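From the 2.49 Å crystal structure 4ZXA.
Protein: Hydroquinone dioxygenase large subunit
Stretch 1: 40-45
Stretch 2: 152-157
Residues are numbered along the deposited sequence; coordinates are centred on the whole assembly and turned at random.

Stretch 1 40-45: SRDEYF
Stretch 2 (152-157) SAFGRK

Two segments of one chain, far apart in sequence, meet where a strand ending at Arg41 gives way to a turn; stretch 2 has no regular helix or strand. The chains run antiparallel where Glu43 faces Gly155, the point at which the backbones come closest, CA to CA 4.1 Å, and 338 Å² is buried in all.

Glu43 (phi/psi -71/-24) covers the most surface and works through both backbone and side chain. Its carbonyl O accepts a nearly straight hydrogen bond from Gly155 N at 2.8 Å, while Glu43 CA lies 3.4 Å from Gly155 O, so a CA-H...O contact supplements the hydrogen bond. Gly155 sits at 113/-164, where a CB would jam against the preceding carbonyl; that alone calls for glycine. With chi1 m and chi2 p, Glu43 brings OE2 to Arg156 NE at 3.2 Å, a salt bridge with an N-H...O angle of 171°. Arg156 (-88/162) reaches it extended, m, t, t; Glu43 OE2 lies at the edge of its guanidinium, near the plane, and accepts from NE.

Phe154 (-89/152; chi1 m, chi2 -40°) meets Tyr44 in the aromatic part of the contact. Tyr44 (-125/-30; chi1 m, chi2 118°) directs its ring edge toward the Phe154 face, centroids 4.9 Å apart and planes at 62°; Tyr44 CD2 reaches Phe154 CD1 at 3.6 Å. Phe154 CA also approaches Glu43 O at 3.4 Å, beside the Gly155 bond.

Arg41 (-139/151; p, t, m) points its CB toward stretch 2 and ties the turn to it. Arg41 NH1 and Arg41 NH2 both donate to Ala153 O (Ala153 at -92/1), at 3.0 and 2.9 Å, in a fork near the guanidinium plane. Arg41 NE and NH2 also hold Asp42 O, at 2.7 and 2.9 Å. Asp42 (-120/-151; chi1 p) braces the turn: its OD1 accepts from Tyr44 N at 2.9 Å and Phe45 N at 2.6 Å, and Asp42 N bonds Phe45 O at 2.9 Å.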

# COMPACT_ATOMS: atom_id res chain seq x y z
N SER E 40 9.86 9.03 -13.39
CA SER E 40 10.25 10.16 -12.56
C SER E 40 9.72 9.98 -11.15
O SER E 40 8.81 9.18 -10.93
CB SER E 40 9.70 11.46 -13.12
OG SER E 40 8.30 11.51 -12.94
N ARG E 41 10.27 10.73 -10.20
CA ARG E 41 9.78 10.68 -8.83
C ARG E 41 9.73 12.08 -8.23
O ARG E 41 10.50 12.95 -8.61
CB ARG E 41 10.65 9.77 -7.97
CG ARG E 41 11.87 10.44 -7.38
CD ARG E 41 12.26 9.83 -6.06
NE ARG E 41 11.42 10.31 -4.96
CZ ARG E 41 11.59 9.98 -3.69
NH1 ARG E 41 12.58 9.18 -3.33
NH2 ARG E 41 10.78 10.46 -2.76
N ASP E 42 8.81 12.28 -7.30
CA ASP E 42 8.75 13.53 -6.56
C ASP E 42 8.94 13.25 -5.07
O ASP E 42 9.60 12.29 -4.70
CB ASP E 42 7.43 14.27 -6.82
CG ASP E 42 6.22 13.43 -6.51
OD1 ASP E 42 6.35 12.48 -5.72
OD2 ASP E 42 5.14 13.73 -7.05
N GLU E 43 8.35 14.09 -4.23
CA GLU E 43 8.54 13.97 -2.79
C GLU E 43 7.83 12.76 -2.20
O GLU E 43 8.22 12.27 -1.14
CB GLU E 43 8.08 15.25 -2.10
CG GLU E 43 8.96 16.46 -2.39
CD GLU E 43 8.52 17.22 -3.63
OE1 GLU E 43 7.65 16.72 -4.36
OE2 GLU E 43 9.04 18.33 -3.87
N TYR E 44 6.81 12.27 -2.88
CA TYR E 44 6.04 11.13 -2.38
C TYR E 44 5.93 9.94 -3.34
O TYR E 44 5.81 8.79 -2.89
CB TYR E 44 4.62 11.57 -2.00
CG TYR E 44 4.47 12.17 -0.62
CD1 TYR E 44 4.04 13.48 -0.45
CD2 TYR E 44 4.76 11.43 0.51
CE1 TYR E 44 3.89 14.03 0.80
CE2 TYR E 44 4.61 11.97 1.77
CZ TYR E 44 4.18 13.27 1.91
OH TYR E 44 4.04 13.82 3.18
N PHE E 45 5.94 10.19 -4.65
CA PHE E 45 5.63 9.12 -5.60
C PHE E 45 6.65 8.91 -6.71
O PHE E 45 7.20 9.85 -7.27
CB PHE E 45 4.26 9.36 -6.25
CG PHE E 45 3.20 9.80 -5.28
CD1 PHE E 45 2.65 8.91 -4.38
CD2 PHE E 45 2.73 11.11 -5.29
CE1 PHE E 45 1.67 9.30 -3.48
CE2 PHE E 45 1.74 11.52 -4.40
CZ PHE E 45 1.21 10.61 -3.49
N SER E 152 12.96 7.36 6.10
CA SER E 152 11.96 7.67 5.09
C SER E 152 12.54 7.73 3.68
O SER E 152 13.67 8.18 3.49
CB SER E 152 11.30 9.01 5.42
OG SER E 152 10.29 9.35 4.48
N ALA E 153 11.77 7.28 2.69
CA ALA E 153 12.16 7.49 1.30
C ALA E 153 11.57 8.79 0.77
O ALA E 153 11.76 9.14 -0.40
CB ALA E 153 11.71 6.33 0.43
N PHE E 154 10.84 9.50 1.64
CA PHE E 154 10.07 10.66 1.21
C PHE E 154 10.88 11.97 1.26
O PHE E 154 11.82 12.11 2.05
CB PHE E 154 8.79 10.79 2.02
CG PHE E 154 7.81 9.67 1.79
CD1 PHE E 154 7.61 9.15 0.52
CD2 PHE E 154 7.09 9.15 2.85
CE1 PHE E 154 6.69 8.12 0.31
CE2 PHE E 154 6.18 8.11 2.65
CZ PHE E 154 5.97 7.60 1.38
N GLY E 155 10.50 12.91 0.40
CA GLY E 155 11.06 14.24 0.43
C GLY E 155 11.89 14.53 -0.81
O GLY E 155 11.81 13.81 -1.81
N ARG E 156 12.71 15.57 -0.74
CA ARG E 156 13.54 15.93 -1.87
C ARG E 156 14.87 15.18 -1.84
O ARG E 156 15.26 14.61 -0.82
CB ARG E 156 13.70 17.45 -1.91
CG ARG E 156 12.36 18.13 -2.07
CD ARG E 156 12.44 19.64 -2.07
NE ARG E 156 11.14 20.24 -2.35
CZ ARG E 156 10.84 21.52 -2.13
NH1 ARG E 156 11.76 22.34 -1.63
NH2 ARG E 156 9.62 21.97 -2.41
N LYS E 157 15.54 15.14 -2.99
CA LYS E 157 16.81 14.42 -3.06
C LYS E 157 17.70 14.80 -1.90
O LYS E 157 17.76 15.97 -1.51
CB LYS E 157 17.52 14.70 -4.38
CG LYS E 157 18.93 14.13 -4.42
CD LYS E 157 18.95 12.62 -4.44
CE LYS E 157 20.38 12.14 -4.58
NZ LYS E 157 20.51 10.79 -5.14